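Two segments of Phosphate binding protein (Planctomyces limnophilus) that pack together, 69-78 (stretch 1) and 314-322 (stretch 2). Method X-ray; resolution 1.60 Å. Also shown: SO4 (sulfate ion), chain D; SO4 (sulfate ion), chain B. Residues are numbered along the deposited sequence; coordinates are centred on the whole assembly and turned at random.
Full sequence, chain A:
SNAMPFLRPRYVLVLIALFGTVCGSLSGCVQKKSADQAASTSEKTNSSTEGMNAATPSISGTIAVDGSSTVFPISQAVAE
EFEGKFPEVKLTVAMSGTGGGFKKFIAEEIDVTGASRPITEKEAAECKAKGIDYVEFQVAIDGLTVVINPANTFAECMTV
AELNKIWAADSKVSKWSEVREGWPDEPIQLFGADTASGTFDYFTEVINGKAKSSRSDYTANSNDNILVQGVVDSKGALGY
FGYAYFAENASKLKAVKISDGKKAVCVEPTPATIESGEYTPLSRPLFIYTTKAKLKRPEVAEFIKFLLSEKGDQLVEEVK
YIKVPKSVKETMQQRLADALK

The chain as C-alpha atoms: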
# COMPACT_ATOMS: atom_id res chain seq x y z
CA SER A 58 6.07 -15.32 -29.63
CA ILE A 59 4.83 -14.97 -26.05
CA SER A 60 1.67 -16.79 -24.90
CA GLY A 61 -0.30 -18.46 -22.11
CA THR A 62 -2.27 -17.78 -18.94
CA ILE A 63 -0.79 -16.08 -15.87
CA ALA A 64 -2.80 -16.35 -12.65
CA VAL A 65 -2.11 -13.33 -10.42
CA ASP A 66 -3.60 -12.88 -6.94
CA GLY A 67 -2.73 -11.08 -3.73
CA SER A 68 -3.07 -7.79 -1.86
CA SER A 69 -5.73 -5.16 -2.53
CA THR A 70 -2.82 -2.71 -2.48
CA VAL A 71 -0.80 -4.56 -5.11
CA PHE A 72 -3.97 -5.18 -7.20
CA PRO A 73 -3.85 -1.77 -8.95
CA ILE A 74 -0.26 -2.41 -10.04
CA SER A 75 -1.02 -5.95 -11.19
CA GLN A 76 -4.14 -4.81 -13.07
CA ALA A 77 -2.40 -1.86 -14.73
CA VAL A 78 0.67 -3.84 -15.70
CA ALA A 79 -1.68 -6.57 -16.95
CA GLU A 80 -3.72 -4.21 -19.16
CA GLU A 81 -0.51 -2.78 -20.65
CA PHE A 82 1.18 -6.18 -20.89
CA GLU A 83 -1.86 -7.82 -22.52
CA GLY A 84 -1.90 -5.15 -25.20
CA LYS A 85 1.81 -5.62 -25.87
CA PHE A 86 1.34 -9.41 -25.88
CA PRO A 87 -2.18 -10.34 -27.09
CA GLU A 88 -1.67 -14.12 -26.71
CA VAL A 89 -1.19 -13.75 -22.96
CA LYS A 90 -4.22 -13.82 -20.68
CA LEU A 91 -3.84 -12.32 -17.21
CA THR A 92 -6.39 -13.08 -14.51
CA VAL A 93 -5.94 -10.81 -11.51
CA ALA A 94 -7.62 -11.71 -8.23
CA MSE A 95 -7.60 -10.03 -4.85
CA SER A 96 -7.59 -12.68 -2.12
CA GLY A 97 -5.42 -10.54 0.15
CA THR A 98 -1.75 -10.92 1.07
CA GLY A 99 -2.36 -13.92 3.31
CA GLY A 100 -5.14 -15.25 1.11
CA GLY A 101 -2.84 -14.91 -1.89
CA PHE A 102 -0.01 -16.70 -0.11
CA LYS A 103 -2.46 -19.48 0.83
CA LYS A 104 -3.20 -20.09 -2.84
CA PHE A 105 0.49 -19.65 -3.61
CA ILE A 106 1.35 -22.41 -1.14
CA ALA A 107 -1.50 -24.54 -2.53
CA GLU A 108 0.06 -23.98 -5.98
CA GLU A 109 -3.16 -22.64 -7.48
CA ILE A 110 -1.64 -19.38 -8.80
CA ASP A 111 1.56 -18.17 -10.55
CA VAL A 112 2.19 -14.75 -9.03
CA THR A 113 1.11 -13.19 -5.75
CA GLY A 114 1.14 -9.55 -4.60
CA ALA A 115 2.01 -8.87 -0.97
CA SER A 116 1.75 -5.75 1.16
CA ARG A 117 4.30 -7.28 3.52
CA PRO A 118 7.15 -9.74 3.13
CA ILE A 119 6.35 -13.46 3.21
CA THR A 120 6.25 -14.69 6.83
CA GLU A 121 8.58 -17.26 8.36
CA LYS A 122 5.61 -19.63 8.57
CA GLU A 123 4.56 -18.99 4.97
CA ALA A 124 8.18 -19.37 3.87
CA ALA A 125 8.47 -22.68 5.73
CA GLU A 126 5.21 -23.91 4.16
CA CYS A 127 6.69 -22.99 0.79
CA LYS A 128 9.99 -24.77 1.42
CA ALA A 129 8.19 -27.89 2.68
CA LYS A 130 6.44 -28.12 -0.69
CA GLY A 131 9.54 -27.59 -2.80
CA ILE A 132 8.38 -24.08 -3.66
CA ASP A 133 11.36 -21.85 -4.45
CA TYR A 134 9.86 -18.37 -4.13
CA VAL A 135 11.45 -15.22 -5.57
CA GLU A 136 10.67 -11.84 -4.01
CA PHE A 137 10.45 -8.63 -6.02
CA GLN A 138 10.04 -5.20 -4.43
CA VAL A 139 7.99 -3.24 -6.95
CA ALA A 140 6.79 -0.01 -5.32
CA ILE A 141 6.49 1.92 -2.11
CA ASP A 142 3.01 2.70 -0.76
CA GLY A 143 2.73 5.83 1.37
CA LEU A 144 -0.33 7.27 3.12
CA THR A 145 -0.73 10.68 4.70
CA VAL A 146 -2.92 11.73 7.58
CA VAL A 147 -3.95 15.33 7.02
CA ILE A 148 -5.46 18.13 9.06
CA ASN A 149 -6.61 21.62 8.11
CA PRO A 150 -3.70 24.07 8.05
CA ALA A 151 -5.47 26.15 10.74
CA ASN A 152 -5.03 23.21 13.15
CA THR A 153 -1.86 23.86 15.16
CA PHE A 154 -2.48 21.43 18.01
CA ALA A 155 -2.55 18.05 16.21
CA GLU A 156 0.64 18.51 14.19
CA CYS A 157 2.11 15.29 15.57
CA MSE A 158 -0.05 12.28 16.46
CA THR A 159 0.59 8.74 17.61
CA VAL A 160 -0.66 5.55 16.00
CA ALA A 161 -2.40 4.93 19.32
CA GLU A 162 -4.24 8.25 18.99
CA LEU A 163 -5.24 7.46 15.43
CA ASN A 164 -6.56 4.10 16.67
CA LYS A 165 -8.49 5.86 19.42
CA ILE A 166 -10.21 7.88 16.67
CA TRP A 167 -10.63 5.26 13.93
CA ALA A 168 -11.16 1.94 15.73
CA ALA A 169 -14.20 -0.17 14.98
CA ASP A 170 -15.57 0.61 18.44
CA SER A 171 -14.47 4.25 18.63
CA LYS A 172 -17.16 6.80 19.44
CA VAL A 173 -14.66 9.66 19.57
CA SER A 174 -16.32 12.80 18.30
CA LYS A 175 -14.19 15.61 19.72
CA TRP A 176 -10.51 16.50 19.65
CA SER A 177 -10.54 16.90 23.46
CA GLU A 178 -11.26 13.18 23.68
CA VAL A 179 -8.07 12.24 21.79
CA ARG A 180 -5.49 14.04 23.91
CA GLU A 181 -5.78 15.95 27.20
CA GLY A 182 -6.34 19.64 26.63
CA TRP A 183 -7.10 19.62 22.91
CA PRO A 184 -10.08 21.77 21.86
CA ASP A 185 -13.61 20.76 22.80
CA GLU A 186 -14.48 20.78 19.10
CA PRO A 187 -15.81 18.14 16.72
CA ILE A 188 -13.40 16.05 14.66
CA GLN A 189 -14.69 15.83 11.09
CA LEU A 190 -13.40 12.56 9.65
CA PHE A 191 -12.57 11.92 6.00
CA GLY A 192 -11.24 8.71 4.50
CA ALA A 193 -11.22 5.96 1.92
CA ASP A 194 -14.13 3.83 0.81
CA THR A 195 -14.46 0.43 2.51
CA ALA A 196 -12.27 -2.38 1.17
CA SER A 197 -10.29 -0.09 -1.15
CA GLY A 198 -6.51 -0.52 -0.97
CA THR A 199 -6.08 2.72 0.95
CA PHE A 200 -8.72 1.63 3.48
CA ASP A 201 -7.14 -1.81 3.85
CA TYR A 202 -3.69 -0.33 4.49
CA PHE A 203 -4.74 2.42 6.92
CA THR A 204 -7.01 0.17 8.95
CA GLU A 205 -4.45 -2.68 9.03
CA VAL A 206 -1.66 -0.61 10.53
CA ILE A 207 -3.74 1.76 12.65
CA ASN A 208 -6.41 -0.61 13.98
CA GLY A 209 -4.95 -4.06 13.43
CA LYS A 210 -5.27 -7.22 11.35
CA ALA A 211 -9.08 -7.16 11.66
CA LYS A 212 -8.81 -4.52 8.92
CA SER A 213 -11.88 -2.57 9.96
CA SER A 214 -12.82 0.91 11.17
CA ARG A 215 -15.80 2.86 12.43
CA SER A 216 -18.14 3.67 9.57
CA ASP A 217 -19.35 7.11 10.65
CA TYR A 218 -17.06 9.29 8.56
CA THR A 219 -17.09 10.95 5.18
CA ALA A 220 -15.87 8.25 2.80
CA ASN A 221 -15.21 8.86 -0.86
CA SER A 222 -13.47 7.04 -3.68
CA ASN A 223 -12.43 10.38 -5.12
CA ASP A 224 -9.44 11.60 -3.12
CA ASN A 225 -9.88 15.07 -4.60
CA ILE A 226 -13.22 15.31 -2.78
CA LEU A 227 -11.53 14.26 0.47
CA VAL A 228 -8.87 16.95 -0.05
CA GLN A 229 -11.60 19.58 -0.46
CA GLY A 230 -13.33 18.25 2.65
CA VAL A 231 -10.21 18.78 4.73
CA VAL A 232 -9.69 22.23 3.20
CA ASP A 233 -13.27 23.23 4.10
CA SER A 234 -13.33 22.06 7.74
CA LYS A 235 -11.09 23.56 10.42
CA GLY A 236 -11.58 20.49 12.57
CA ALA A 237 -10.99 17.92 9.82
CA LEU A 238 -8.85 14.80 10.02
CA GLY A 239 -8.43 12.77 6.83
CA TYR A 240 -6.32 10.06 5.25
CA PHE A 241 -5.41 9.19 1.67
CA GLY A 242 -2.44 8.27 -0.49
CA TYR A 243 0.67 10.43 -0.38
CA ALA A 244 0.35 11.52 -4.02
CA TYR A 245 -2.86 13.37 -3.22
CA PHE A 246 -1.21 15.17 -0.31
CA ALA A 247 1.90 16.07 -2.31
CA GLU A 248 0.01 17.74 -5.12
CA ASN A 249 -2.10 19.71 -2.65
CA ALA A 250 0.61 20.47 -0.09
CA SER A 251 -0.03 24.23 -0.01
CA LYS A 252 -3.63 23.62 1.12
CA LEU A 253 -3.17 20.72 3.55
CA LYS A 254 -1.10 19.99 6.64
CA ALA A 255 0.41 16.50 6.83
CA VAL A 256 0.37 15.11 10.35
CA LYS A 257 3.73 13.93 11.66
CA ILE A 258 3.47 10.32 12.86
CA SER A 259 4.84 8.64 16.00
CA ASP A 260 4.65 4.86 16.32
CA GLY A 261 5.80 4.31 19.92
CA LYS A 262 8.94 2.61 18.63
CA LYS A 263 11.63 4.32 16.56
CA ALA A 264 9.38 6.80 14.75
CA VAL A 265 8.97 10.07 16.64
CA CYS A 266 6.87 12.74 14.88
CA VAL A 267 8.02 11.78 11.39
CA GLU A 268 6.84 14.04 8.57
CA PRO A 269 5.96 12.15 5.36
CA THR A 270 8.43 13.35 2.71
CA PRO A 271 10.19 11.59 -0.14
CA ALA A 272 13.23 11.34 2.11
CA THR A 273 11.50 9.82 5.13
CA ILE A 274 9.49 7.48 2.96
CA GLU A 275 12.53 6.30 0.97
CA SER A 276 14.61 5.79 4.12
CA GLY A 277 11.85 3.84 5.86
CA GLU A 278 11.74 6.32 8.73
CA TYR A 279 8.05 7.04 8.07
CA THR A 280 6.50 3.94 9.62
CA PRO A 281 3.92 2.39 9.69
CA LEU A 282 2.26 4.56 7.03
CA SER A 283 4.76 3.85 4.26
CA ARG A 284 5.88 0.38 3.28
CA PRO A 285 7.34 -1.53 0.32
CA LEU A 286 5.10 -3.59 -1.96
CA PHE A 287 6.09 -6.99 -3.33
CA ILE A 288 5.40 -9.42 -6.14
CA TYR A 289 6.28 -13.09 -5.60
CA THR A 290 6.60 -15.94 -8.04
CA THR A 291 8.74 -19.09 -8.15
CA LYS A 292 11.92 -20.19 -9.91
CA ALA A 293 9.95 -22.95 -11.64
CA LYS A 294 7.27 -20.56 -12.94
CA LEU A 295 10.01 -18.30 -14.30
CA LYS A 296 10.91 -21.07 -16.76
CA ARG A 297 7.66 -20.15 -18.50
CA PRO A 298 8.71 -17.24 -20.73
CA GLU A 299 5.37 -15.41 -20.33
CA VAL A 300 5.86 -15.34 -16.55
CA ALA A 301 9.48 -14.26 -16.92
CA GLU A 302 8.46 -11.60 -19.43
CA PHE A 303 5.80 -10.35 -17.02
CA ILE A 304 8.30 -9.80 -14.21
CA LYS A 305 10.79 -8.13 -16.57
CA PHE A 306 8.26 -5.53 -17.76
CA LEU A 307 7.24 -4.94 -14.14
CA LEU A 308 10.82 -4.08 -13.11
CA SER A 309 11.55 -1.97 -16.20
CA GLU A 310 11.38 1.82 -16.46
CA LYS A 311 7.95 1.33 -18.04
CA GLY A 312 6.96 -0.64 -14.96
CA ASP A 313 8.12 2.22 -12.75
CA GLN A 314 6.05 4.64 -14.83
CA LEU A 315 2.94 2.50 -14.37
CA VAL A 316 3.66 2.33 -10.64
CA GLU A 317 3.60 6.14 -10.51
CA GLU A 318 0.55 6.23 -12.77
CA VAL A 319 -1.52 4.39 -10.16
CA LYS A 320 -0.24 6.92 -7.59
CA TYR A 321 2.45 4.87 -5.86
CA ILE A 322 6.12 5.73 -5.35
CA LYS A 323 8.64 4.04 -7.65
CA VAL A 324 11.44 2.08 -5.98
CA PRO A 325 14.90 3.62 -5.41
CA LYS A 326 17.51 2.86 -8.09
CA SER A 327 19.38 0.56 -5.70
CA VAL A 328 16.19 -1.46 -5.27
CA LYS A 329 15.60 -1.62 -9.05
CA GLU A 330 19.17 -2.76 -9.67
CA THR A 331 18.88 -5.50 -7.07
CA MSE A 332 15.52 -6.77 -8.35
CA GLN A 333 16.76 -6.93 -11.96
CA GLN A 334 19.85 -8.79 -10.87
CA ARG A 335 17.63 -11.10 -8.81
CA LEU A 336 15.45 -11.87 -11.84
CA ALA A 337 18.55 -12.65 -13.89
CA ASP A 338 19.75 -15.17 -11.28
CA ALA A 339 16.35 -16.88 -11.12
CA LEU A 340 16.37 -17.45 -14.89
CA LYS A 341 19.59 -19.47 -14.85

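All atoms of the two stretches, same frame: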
# COMPACT_ATOMS: atom_id res chain seq x y z
N SER A 69 -4.96 -6.25 -1.94
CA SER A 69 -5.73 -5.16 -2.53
C SER A 69 -4.82 -3.98 -2.87
O SER A 69 -5.14 -3.19 -3.77
CB SER A 69 -6.85 -4.72 -1.59
OG SER A 69 -6.28 -4.12 -0.42
N THR A 70 -3.70 -3.82 -2.16
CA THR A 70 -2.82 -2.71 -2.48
C THR A 70 -1.88 -2.97 -3.66
O THR A 70 -1.42 -2.04 -4.30
CB THR A 70 -2.03 -2.18 -1.25
OG1 THR A 70 -1.25 -3.23 -0.68
CG2 THR A 70 -3.00 -1.68 -0.20
N VAL A 71 -1.61 -4.24 -3.94
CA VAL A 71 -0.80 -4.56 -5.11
C VAL A 71 -1.69 -4.72 -6.34
O VAL A 71 -1.25 -4.49 -7.47
CB VAL A 71 0.09 -5.80 -4.86
CG1 VAL A 71 0.98 -6.09 -6.08
CG2 VAL A 71 0.94 -5.58 -3.60
N PHE A 72 -2.97 -5.05 -6.12
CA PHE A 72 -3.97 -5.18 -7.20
C PHE A 72 -3.91 -4.08 -8.28
O PHE A 72 -3.91 -4.40 -9.47
CB PHE A 72 -5.39 -5.28 -6.61
CG PHE A 72 -6.47 -5.64 -7.62
CD1 PHE A 72 -6.68 -6.96 -7.98
CD2 PHE A 72 -7.30 -4.67 -8.14
CE1 PHE A 72 -7.68 -7.30 -8.88
CE2 PHE A 72 -8.31 -5.01 -9.04
CZ PHE A 72 -8.49 -6.32 -9.42
N PRO A 73 -3.85 -2.79 -7.89
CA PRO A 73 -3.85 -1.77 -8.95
C PRO A 73 -2.61 -1.83 -9.83
O PRO A 73 -2.69 -1.53 -11.03
CB PRO A 73 -3.88 -0.44 -8.18
CG PRO A 73 -4.39 -0.79 -6.82
CD PRO A 73 -3.89 -2.18 -6.55
N ILE A 74 -1.47 -2.21 -9.26
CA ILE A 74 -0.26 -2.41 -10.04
C ILE A 74 -0.43 -3.60 -10.97
O ILE A 74 -0.22 -3.50 -12.17
CB ILE A 74 0.96 -2.65 -9.14
CG1 ILE A 74 1.21 -1.43 -8.25
CG2 ILE A 74 2.20 -2.97 -9.98
CD1 ILE A 74 2.32 -1.65 -7.24
N SER A 75 -0.83 -4.74 -10.40
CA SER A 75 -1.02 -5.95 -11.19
C SER A 75 -2.03 -5.76 -12.32
O SER A 75 -1.82 -6.24 -13.43
CB SER A 75 -1.46 -7.12 -10.30
OG SER A 75 -0.45 -7.44 -9.37
N GLN A 76 -3.12 -5.04 -12.05
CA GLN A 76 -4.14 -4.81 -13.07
C GLN A 76 -3.64 -3.89 -14.17
O GLN A 76 -3.90 -4.11 -15.35
CB GLN A 76 -5.42 -4.25 -12.45
CG GLN A 76 -6.55 -4.08 -13.45
CD GLN A 76 -6.90 -5.38 -14.16
OE1 GLN A 76 -7.57 -6.25 -13.58
NE2 GLN A 76 -6.46 -5.53 -15.40
N ALA A 77 -2.91 -2.84 -13.77
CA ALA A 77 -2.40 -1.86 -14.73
C ALA A 77 -1.30 -2.45 -15.59
O ALA A 77 -1.26 -2.23 -16.81
CB ALA A 77 -1.90 -0.62 -14.00
N VAL A 78 -0.38 -3.18 -14.96
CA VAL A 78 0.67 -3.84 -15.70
C VAL A 78 0.05 -4.89 -16.61
O VAL A 78 0.47 -5.04 -17.75
CB VAL A 78 1.76 -4.44 -14.76
CG1 VAL A 78 2.78 -5.21 -15.56
CG2 VAL A 78 2.45 -3.32 -13.99
N GLN A 314 6.98 3.60 -14.39
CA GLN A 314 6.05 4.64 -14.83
C GLN A 314 4.61 4.26 -14.51
O GLN A 314 3.82 5.11 -14.10
CB GLN A 314 6.22 4.92 -16.33
CG GLN A 314 7.38 5.85 -16.65
CD GLN A 314 7.74 5.86 -18.12
OE1 GLN A 314 7.03 5.30 -18.96
NE2 GLN A 314 8.86 6.50 -18.44
N LEU A 315 4.28 2.99 -14.69
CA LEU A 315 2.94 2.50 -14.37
C LEU A 315 2.70 2.57 -12.86
O LEU A 315 1.61 2.91 -12.41
CB LEU A 315 2.73 1.08 -14.89
CG LEU A 315 2.34 0.96 -16.37
CD1 LEU A 315 2.24 -0.50 -16.79
CD2 LEU A 315 1.04 1.69 -16.65
N VAL A 316 3.74 2.25 -12.09
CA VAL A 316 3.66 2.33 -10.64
C VAL A 316 3.28 3.75 -10.20
O VAL A 316 2.40 3.95 -9.37
CB VAL A 316 4.97 1.86 -9.99
CG1 VAL A 316 5.12 2.40 -8.58
CG2 VAL A 316 5.04 0.34 -10.02
N GLU A 317 3.92 4.75 -10.81
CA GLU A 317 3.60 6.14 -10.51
C GLU A 317 2.22 6.52 -11.04
O GLU A 317 1.52 7.33 -10.45
CB GLU A 317 4.68 7.08 -11.07
CG GLU A 317 6.06 6.82 -10.49
CD GLU A 317 7.11 7.75 -11.05
OE1 GLU A 317 7.11 7.99 -12.28
OE2 GLU A 317 7.94 8.24 -10.26
N GLU A 318 1.83 5.92 -12.16
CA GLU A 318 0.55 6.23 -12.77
C GLU A 318 -0.62 5.86 -11.86
O GLU A 318 -1.66 6.53 -11.87
CB GLU A 318 0.42 5.53 -14.12
CG GLU A 318 -0.37 6.27 -15.16
CD GLU A 318 -0.14 5.70 -16.54
OE1 GLU A 318 -0.98 4.89 -17.00
OE2 GLU A 318 0.89 6.04 -17.17
N VAL A 319 -0.46 4.80 -11.08
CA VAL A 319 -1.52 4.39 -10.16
C VAL A 319 -1.28 5.00 -8.77
O VAL A 319 -1.84 4.55 -7.78
CB VAL A 319 -1.67 2.86 -10.06
CG1 VAL A 319 -2.06 2.28 -11.43
CG2 VAL A 319 -0.39 2.23 -9.53
N LYS A 320 -0.41 6.02 -8.74
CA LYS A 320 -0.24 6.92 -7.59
C LYS A 320 0.65 6.38 -6.48
O LYS A 320 0.62 6.88 -5.35
CB LYS A 320 -1.59 7.39 -7.03
CG LYS A 320 -2.51 8.07 -8.06
CD LYS A 320 -1.98 9.41 -8.52
CE LYS A 320 -3.06 10.16 -9.29
NZ LYS A 320 -2.65 11.56 -9.62
N TYR A 321 1.46 5.37 -6.80
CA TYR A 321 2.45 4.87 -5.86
C TYR A 321 3.80 5.52 -6.11
O TYR A 321 3.96 6.31 -7.04
CB TYR A 321 2.57 3.34 -5.96
CG TYR A 321 1.39 2.57 -5.38
CD1 TYR A 321 0.78 2.96 -4.20
CD2 TYR A 321 0.90 1.43 -6.02
CE1 TYR A 321 -0.30 2.25 -3.67
CE2 TYR A 321 -0.17 0.72 -5.49
CZ TYR A 321 -0.76 1.13 -4.32
OH TYR A 321 -1.83 0.42 -3.81
N ILE A 322 4.77 5.19 -5.26
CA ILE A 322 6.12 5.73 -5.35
C ILE A 322 7.02 4.66 -5.97
O ILE A 322 7.01 3.50 -5.56
CB ILE A 322 6.62 6.10 -3.93
CG1 ILE A 322 5.78 7.26 -3.37
CG2 ILE A 322 8.10 6.44 -3.96
CD1 ILE A 322 5.89 7.45 -1.86
S SO4 D . -6.28 12.24 -10.58
O1 SO4 D . -6.88 13.04 -11.65
O2 SO4 D . -4.99 12.81 -10.21
O3 SO4 D . -7.14 12.26 -9.39
O4 SO4 D . -6.13 10.87 -11.08
S SO4 B . -3.74 -6.96 2.30
O1 SO4 B . -4.22 -5.78 3.00
O2 SO4 B . -2.34 -6.81 1.91
O3 SO4 B . -3.84 -8.10 3.19
O4 SO4 B . -4.56 -7.15 1.09

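What does Tyr321 contribute, given that more of its surface is covered by the other stretch than that of any other residue in the contact? It lies in the segment that follows the helix of stretch 2, its CA-to-CB bond pointing toward stretch 1, and with chi1 in the m well its ring extends to Thr70. There Tyr321 OH donates a hydrogen bond to Thr70 O at 2.5 Å, a short one and the single hydrogen bond between the stretches. The carbonyl sits at the ring edge, near its plane, where a phenol hydroxyl can reach it. Tyrosine suits the place because it joins a long apolar ring to a polar tip: on the way to Thr70, Tyr321 CD2 passes 3.6 Å from Ile74 CD1.

How does Leu315 fill the other end of the contact? It points toward stretch 1 from the helix, and its CD1 methyl lies 3.9 Å from Ala77 O and 3.8 Å from Val78 CA. The branched side chain thus packs against helix backbone as well as against the side chain of Val78, whose CG2 is 4.0 Å from Leu315 CD1. Ala77 also points toward stretch 2, and its CB methyl packs against Val319.

What occupies the middle? Ile74, in the m,t rotamer, starts sideways, but its end comes nearer the other stretch. Its CG1 is 4.2 Å from Val319 CG2, and its CG2 is 4.4 Å from Val316 CG2; with Tyr321, that makes three residues of stretch 2 touched by one side chain. Val319, just past the helix, faces stretch 1 and also places CG1 3.9 Å from Ala77 CB. Ile74, Val78 and Val316 are buried, and their side chains carry no polar atoms that would need partners there.

What kind of contact results? Apolar side-chain packing supplies most of it, with the tyrosine hydroxyl supplying the polar tie.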